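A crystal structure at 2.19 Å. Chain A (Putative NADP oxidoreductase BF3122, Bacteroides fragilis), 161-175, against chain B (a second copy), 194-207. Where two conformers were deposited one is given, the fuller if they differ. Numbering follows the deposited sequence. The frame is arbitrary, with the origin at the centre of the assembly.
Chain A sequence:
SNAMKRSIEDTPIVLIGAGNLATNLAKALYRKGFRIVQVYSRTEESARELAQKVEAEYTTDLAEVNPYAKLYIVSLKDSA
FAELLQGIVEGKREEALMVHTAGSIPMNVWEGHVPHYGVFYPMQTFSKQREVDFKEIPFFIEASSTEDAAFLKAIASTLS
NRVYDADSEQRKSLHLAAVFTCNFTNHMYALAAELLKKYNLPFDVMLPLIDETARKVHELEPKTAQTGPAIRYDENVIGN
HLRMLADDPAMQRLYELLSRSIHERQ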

# COMPACT_ATOMS: atom_id res chain seq x y z
N ASN A 161 -3.32 16.70 11.26
CA ASN A 161 -3.25 17.26 9.91
C ASN A 161 -4.34 16.67 9.00
O ASN A 161 -4.55 17.16 7.88
CB ASN A 161 -1.87 16.99 9.28
CG ASN A 161 -0.72 17.78 9.97
OD1 ASN A 161 -0.85 18.97 10.29
ND2 ASN A 161 0.43 17.11 10.15
N ARG A 162 -5.02 15.62 9.48
CA ARG A 162 -5.97 14.85 8.66
C ARG A 162 -7.35 14.83 9.29
O ARG A 162 -7.63 14.02 10.18
CB ARG A 162 -5.46 13.42 8.43
CG ARG A 162 -3.98 13.36 7.99
CD ARG A 162 -3.62 12.07 7.26
NE ARG A 162 -2.51 12.28 6.34
CZ ARG A 162 -2.65 12.57 5.05
NH1 ARG A 162 -3.88 12.68 4.53
NH2 ARG A 162 -1.59 12.75 4.27
N VAL A 163 -8.20 15.76 8.85
CA VAL A 163 -9.53 15.97 9.42
C VAL A 163 -10.56 16.09 8.30
O VAL A 163 -10.42 16.95 7.41
CB VAL A 163 -9.61 17.24 10.32
CG1 VAL A 163 -11.01 17.35 10.93
CG2 VAL A 163 -8.55 17.22 11.42
N TYR A 164 -11.57 15.23 8.33
CA TYR A 164 -12.51 15.12 7.22
C TYR A 164 -13.96 15.08 7.68
O TYR A 164 -14.23 14.69 8.80
CB TYR A 164 -12.21 13.87 6.40
CG TYR A 164 -10.75 13.74 6.09
CD1 TYR A 164 -10.19 14.42 5.01
CD2 TYR A 164 -9.92 12.95 6.89
CE1 TYR A 164 -8.83 14.31 4.73
CE2 TYR A 164 -8.56 12.83 6.61
CZ TYR A 164 -8.03 13.51 5.54
OH TYR A 164 -6.69 13.39 5.27
N ASP A 165 -14.85 15.50 6.78
CA ASP A 165 -16.28 15.24 6.90
C ASP A 165 -16.56 13.78 6.50
O ASP A 165 -16.04 13.29 5.48
CB ASP A 165 -17.06 16.16 5.95
CG ASP A 165 -17.06 17.59 6.40
OD1 ASP A 165 -17.69 17.91 7.44
OD2 ASP A 165 -16.45 18.42 5.71
N ALA A 166 -17.37 13.09 7.29
CA ALA A 166 -17.83 11.76 6.95
C ALA A 166 -19.10 11.41 7.73
O ALA A 166 -19.12 11.47 8.96
CB ALA A 166 -16.74 10.71 7.22
N ASP A 167 -20.14 11.03 6.99
CA ASP A 167 -21.37 10.51 7.58
C ASP A 167 -21.26 9.00 7.82
O ASP A 167 -20.20 8.43 7.60
CB ASP A 167 -22.58 10.87 6.73
CG ASP A 167 -22.47 10.42 5.28
OD1 ASP A 167 -23.14 11.08 4.45
OD2 ASP A 167 -21.78 9.40 4.98
N SER A 168 -22.32 8.34 8.27
CA SER A 168 -22.20 6.92 8.60
C SER A 168 -21.76 6.10 7.37
O SER A 168 -20.85 5.28 7.48
CB SER A 168 -23.49 6.37 9.21
OG SER A 168 -24.51 6.43 8.26
N GLU A 169 -22.37 6.39 6.22
CA GLU A 169 -22.11 5.71 4.94
C GLU A 169 -20.65 5.83 4.50
O GLU A 169 -20.03 4.85 4.08
CB GLU A 169 -23.03 6.30 3.86
CG GLU A 169 -23.35 5.38 2.71
CD GLU A 169 -24.10 4.13 3.13
OE1 GLU A 169 -24.95 4.23 4.06
OE2 GLU A 169 -23.84 3.06 2.51
N GLN A 170 -20.12 7.04 4.62
CA GLN A 170 -18.70 7.31 4.42
C GLN A 170 -17.84 6.59 5.45
O GLN A 170 -16.75 6.12 5.12
CB GLN A 170 -18.42 8.82 4.48
CG GLN A 170 -18.96 9.57 3.29
CD GLN A 170 -18.85 11.08 3.46
OE1 GLN A 170 -19.59 11.68 4.24
NE2 GLN A 170 -17.95 11.69 2.70
N ARG A 171 -18.31 6.50 6.69
CA ARG A 171 -17.52 5.81 7.72
C ARG A 171 -17.50 4.31 7.47
O ARG A 171 -16.47 3.67 7.65
CB ARG A 171 -18.00 6.14 9.12
CG ARG A 171 -17.68 7.56 9.54
CD ARG A 171 -17.87 7.76 11.06
NE ARG A 171 -19.20 7.38 11.52
CZ ARG A 171 -20.28 8.16 11.53
NH1 ARG A 171 -20.22 9.41 11.07
NH2 ARG A 171 -21.43 7.68 11.96
N LYS A 172 -18.62 3.75 7.00
CA LYS A 172 -18.62 2.35 6.57
C LYS A 172 -17.62 2.09 5.45
O LYS A 172 -16.91 1.08 5.47
CB LYS A 172 -20.02 1.87 6.16
CG LYS A 172 -20.93 1.66 7.37
CD LYS A 172 -22.40 1.58 7.01
CE LYS A 172 -23.25 1.70 8.27
NZ LYS A 172 -24.70 1.58 7.98
N SER A 173 -17.54 3.01 4.49
CA SER A 173 -16.61 2.86 3.38
C SER A 173 -15.14 2.77 3.83
O SER A 173 -14.34 2.08 3.18
CB SER A 173 -16.82 3.95 2.31
OG SER A 173 -16.12 5.14 2.64
N LEU A 174 -14.80 3.44 4.92
CA LEU A 174 -13.45 3.33 5.51
C LEU A 174 -13.15 1.89 5.90
O LEU A 174 -12.07 1.36 5.59
CB LEU A 174 -13.29 4.24 6.74
CG LEU A 174 -13.32 5.77 6.59
CD1 LEU A 174 -13.47 6.43 7.95
CD2 LEU A 174 -12.07 6.30 5.88
N HIS A 175 -14.10 1.23 6.56
CA HIS A 175 -13.85 -0.13 7.02
C HIS A 175 -13.92 -1.13 5.89
O HIS A 175 -13.31 -2.20 5.97
CB HIS A 175 -14.81 -0.50 8.15
CG HIS A 175 -14.78 0.48 9.28
ND1 HIS A 175 -15.66 1.53 9.37
CD2 HIS A 175 -13.94 0.60 10.33
CE1 HIS A 175 -15.38 2.25 10.44
NE2 HIS A 175 -14.33 1.71 11.03
N GLU B 194 -10.43 3.77 -5.23
CA GLU B 194 -11.62 3.95 -6.06
C GLU B 194 -12.85 4.11 -5.20
O GLU B 194 -13.70 4.96 -5.46
CB GLU B 194 -11.82 2.77 -7.02
CG GLU B 194 -10.92 2.79 -8.25
CD GLU B 194 -11.18 1.63 -9.20
OE1 GLU B 194 -10.24 1.22 -9.94
OE2 GLU B 194 -12.33 1.13 -9.23
N LEU B 195 -12.92 3.27 -4.17
CA LEU B 195 -14.02 3.25 -3.22
C LEU B 195 -14.07 4.54 -2.40
O LEU B 195 -15.13 5.16 -2.28
CB LEU B 195 -13.91 2.03 -2.31
CG LEU B 195 -14.81 1.90 -1.08
CD1 LEU B 195 -16.25 1.59 -1.46
CD2 LEU B 195 -14.26 0.82 -0.19
N LEU B 196 -12.93 4.93 -1.85
CA LEU B 196 -12.84 6.14 -1.04
C LEU B 196 -13.24 7.38 -1.85
O LEU B 196 -13.91 8.26 -1.32
CB LEU B 196 -11.45 6.28 -0.40
CG LEU B 196 -11.09 5.28 0.73
CD1 LEU B 196 -9.59 5.21 0.97
CD2 LEU B 196 -11.82 5.58 2.03
N LYS B 197 -12.85 7.43 -3.12
CA LYS B 197 -13.23 8.50 -4.04
C LYS B 197 -14.74 8.56 -4.28
O LYS B 197 -15.33 9.65 -4.33
CB LYS B 197 -12.49 8.36 -5.38
CG LYS B 197 -12.64 9.56 -6.33
CD LYS B 197 -11.83 9.36 -7.62
CE LYS B 197 -12.29 10.32 -8.72
NZ LYS B 197 -11.52 10.07 -9.98
N LYS B 198 -15.37 7.40 -4.42
CA LYS B 198 -16.82 7.34 -4.58
C LYS B 198 -17.54 7.95 -3.37
O LYS B 198 -18.67 8.43 -3.48
CB LYS B 198 -17.27 5.89 -4.83
CG LYS B 198 -18.79 5.68 -4.85
CD LYS B 198 -19.14 4.25 -5.27
CE LYS B 198 -20.56 3.88 -4.82
NZ LYS B 198 -21.02 2.62 -5.47
N TYR B 199 -16.86 7.96 -2.22
CA TYR B 199 -17.38 8.53 -0.97
C TYR B 199 -16.63 9.79 -0.54
O TYR B 199 -16.56 10.11 0.64
CB TYR B 199 -17.32 7.50 0.15
CG TYR B 199 -18.34 6.42 -0.01
CD1 TYR B 199 -19.62 6.57 0.51
CD2 TYR B 199 -18.03 5.26 -0.70
CE1 TYR B 199 -20.58 5.59 0.36
CE2 TYR B 199 -18.98 4.26 -0.86
CZ TYR B 199 -20.26 4.43 -0.34
OH TYR B 199 -21.21 3.45 -0.49
N ASN B 200 -16.05 10.49 -1.52
CA ASN B 200 -15.40 11.79 -1.29
C ASN B 200 -14.44 11.78 -0.10
O ASN B 200 -14.48 12.66 0.77
CB ASN B 200 -16.45 12.91 -1.15
CG ASN B 200 -17.43 12.93 -2.31
OD1 ASN B 200 -18.64 12.81 -2.11
ND2 ASN B 200 -16.91 13.02 -3.53
N LEU B 201 -13.60 10.76 -0.07
CA LEU B 201 -12.56 10.61 0.94
C LEU B 201 -11.25 10.33 0.21
O LEU B 201 -11.25 9.62 -0.81
CB LEU B 201 -12.90 9.49 1.92
CG LEU B 201 -14.01 9.77 2.94
CD1 LEU B 201 -14.42 8.48 3.64
CD2 LEU B 201 -13.59 10.83 3.94
N PRO B 202 -10.14 10.91 0.71
CA PRO B 202 -8.85 10.71 0.06
C PRO B 202 -8.24 9.33 0.38
O PRO B 202 -8.46 8.78 1.47
CB PRO B 202 -7.99 11.84 0.61
CG PRO B 202 -8.61 12.22 1.91
CD PRO B 202 -10.05 11.79 1.90
N PHE B 203 -7.48 8.81 -0.57
CA PHE B 203 -6.83 7.52 -0.41
C PHE B 203 -5.87 7.52 0.78
O PHE B 203 -5.72 6.52 1.46
CB PHE B 203 -6.08 7.13 -1.69
CG PHE B 203 -5.04 6.07 -1.48
CD1 PHE B 203 -5.43 4.74 -1.25
CD2 PHE B 203 -3.68 6.41 -1.44
CE1 PHE B 203 -4.47 3.76 -1.01
CE2 PHE B 203 -2.69 5.42 -1.22
CZ PHE B 203 -3.09 4.10 -0.99
N ASP B 204 -5.27 8.68 1.02
CA ASP B 204 -4.21 8.87 2.02
C ASP B 204 -4.52 8.37 3.43
O ASP B 204 -3.59 8.08 4.19
CB ASP B 204 -3.83 10.35 2.07
CG ASP B 204 -3.41 10.89 0.71
OD1 ASP B 204 -2.25 10.62 0.30
OD2 ASP B 204 -4.24 11.57 0.06
N VAL B 205 -5.81 8.30 3.78
CA VAL B 205 -6.23 7.82 5.11
C VAL B 205 -5.86 6.34 5.33
O VAL B 205 -5.94 5.82 6.45
CB VAL B 205 -7.77 8.02 5.38
CG1 VAL B 205 -8.14 9.48 5.36
CG2 VAL B 205 -8.66 7.21 4.39
N MSE B 206 -5.47 5.68 4.24
CA MSE B 206 -5.16 4.26 4.25
C MSE B 206 -3.69 4.01 4.58
O MSE B 206 -3.34 2.92 5.01
CB MSE B 206 -5.51 3.63 2.90
CG MSE B 206 -7.00 3.45 2.62
SE MSE B 206 -7.94 2.19 3.79
CE MSE B 206 -9.01 3.48 4.71
N LEU B 207 -2.84 5.01 4.38
CA LEU B 207 -1.39 4.85 4.48
C LEU B 207 -0.88 4.24 5.80
O LEU B 207 -0.08 3.30 5.74
CB LEU B 207 -0.63 6.15 4.11
CG LEU B 207 -0.78 6.64 2.66
CD1 LEU B 207 -0.19 8.06 2.49
CD2 LEU B 207 -0.19 5.65 1.63

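Interfaces between copies of one protein can combine a few well-made polar contacts with a larger apolar surface, and this pair of stretches is a compact example. One hydrogen bond crosses it: Gln A170 NE2 donates to Tyr B199 O at 2.9 Å, with an N-H...O angle of 168°. The acceptor is a backbone carbonyl just after helix 194-198, where the chain turns at Asn B200 and brings Leu B201 against chain A.

The amide making this bond is held from behind. Gln A170 OE1 accepts from Asp A167 N at 2.9 Å, while Gln A170 N donates to Asp A167 OD2, also at 2.9 Å, capping helix 168-175. The bond from Asp A167 N identifies OE1 as the oxygen and leaves NE2 facing chain B; the capping bond ties the same two residues together. Glutamine suits the position because its one amide can accept within its own chain and donate across the interface.

A second polar side chain is used differently. Ser A173 OG donates to Gln A170 O at 2.7 Å, a bond within the helix that satisfies the hydroxyl in a buried setting. Its CB then lies over one face of the Tyr B199 ring, 3.8 Å from the ring centroid, in a CH-pi contact. Ser A173 CB comes within 3.5 Å of Tyr B199 CD2, so the ring lies close against the helix, and Glu A169 CG meets the ring edge, 3.6 Å from Tyr B199 CE1. The two helices run nearly antiparallel, at 174°, with their axes 9.6 Å apart at closest approach.

Beyond the tyrosine the contact becomes hydrocarbon. Leu A174 reaches inward by its end: its CD2 lies 3.9 Å from Leu B196 CD2, 3.9 Å from Leu B201 CD1 and 3.8 Å from Val B205 CG2. One methyl thus touches three branched side chains, a close fit for which leucine is well shaped. The selenomethionine at Met B206 brings its CE to 3.8 Å from Leu A174 O. Leu B201 also packs against the strand, its CD2 4.1 Å from Tyr A164 CB.

The Tyr A164 ring continues this surface, with CE1 3.5 Å from Pro B202 CG and CE2 3.6 Å from Val B205 CG1. Its hydroxyl accepts from Arg A162 NH1 at 3.0 Å, so the ring can serve apolar neighbours while its polar tip is satisfied. At the margin, Arg A162 NH2 and Asp B204 OD1 are 4.6 Å apart, opposite charges too distant for a salt bridge. The two stretches together bury 732 Å², counting both sides.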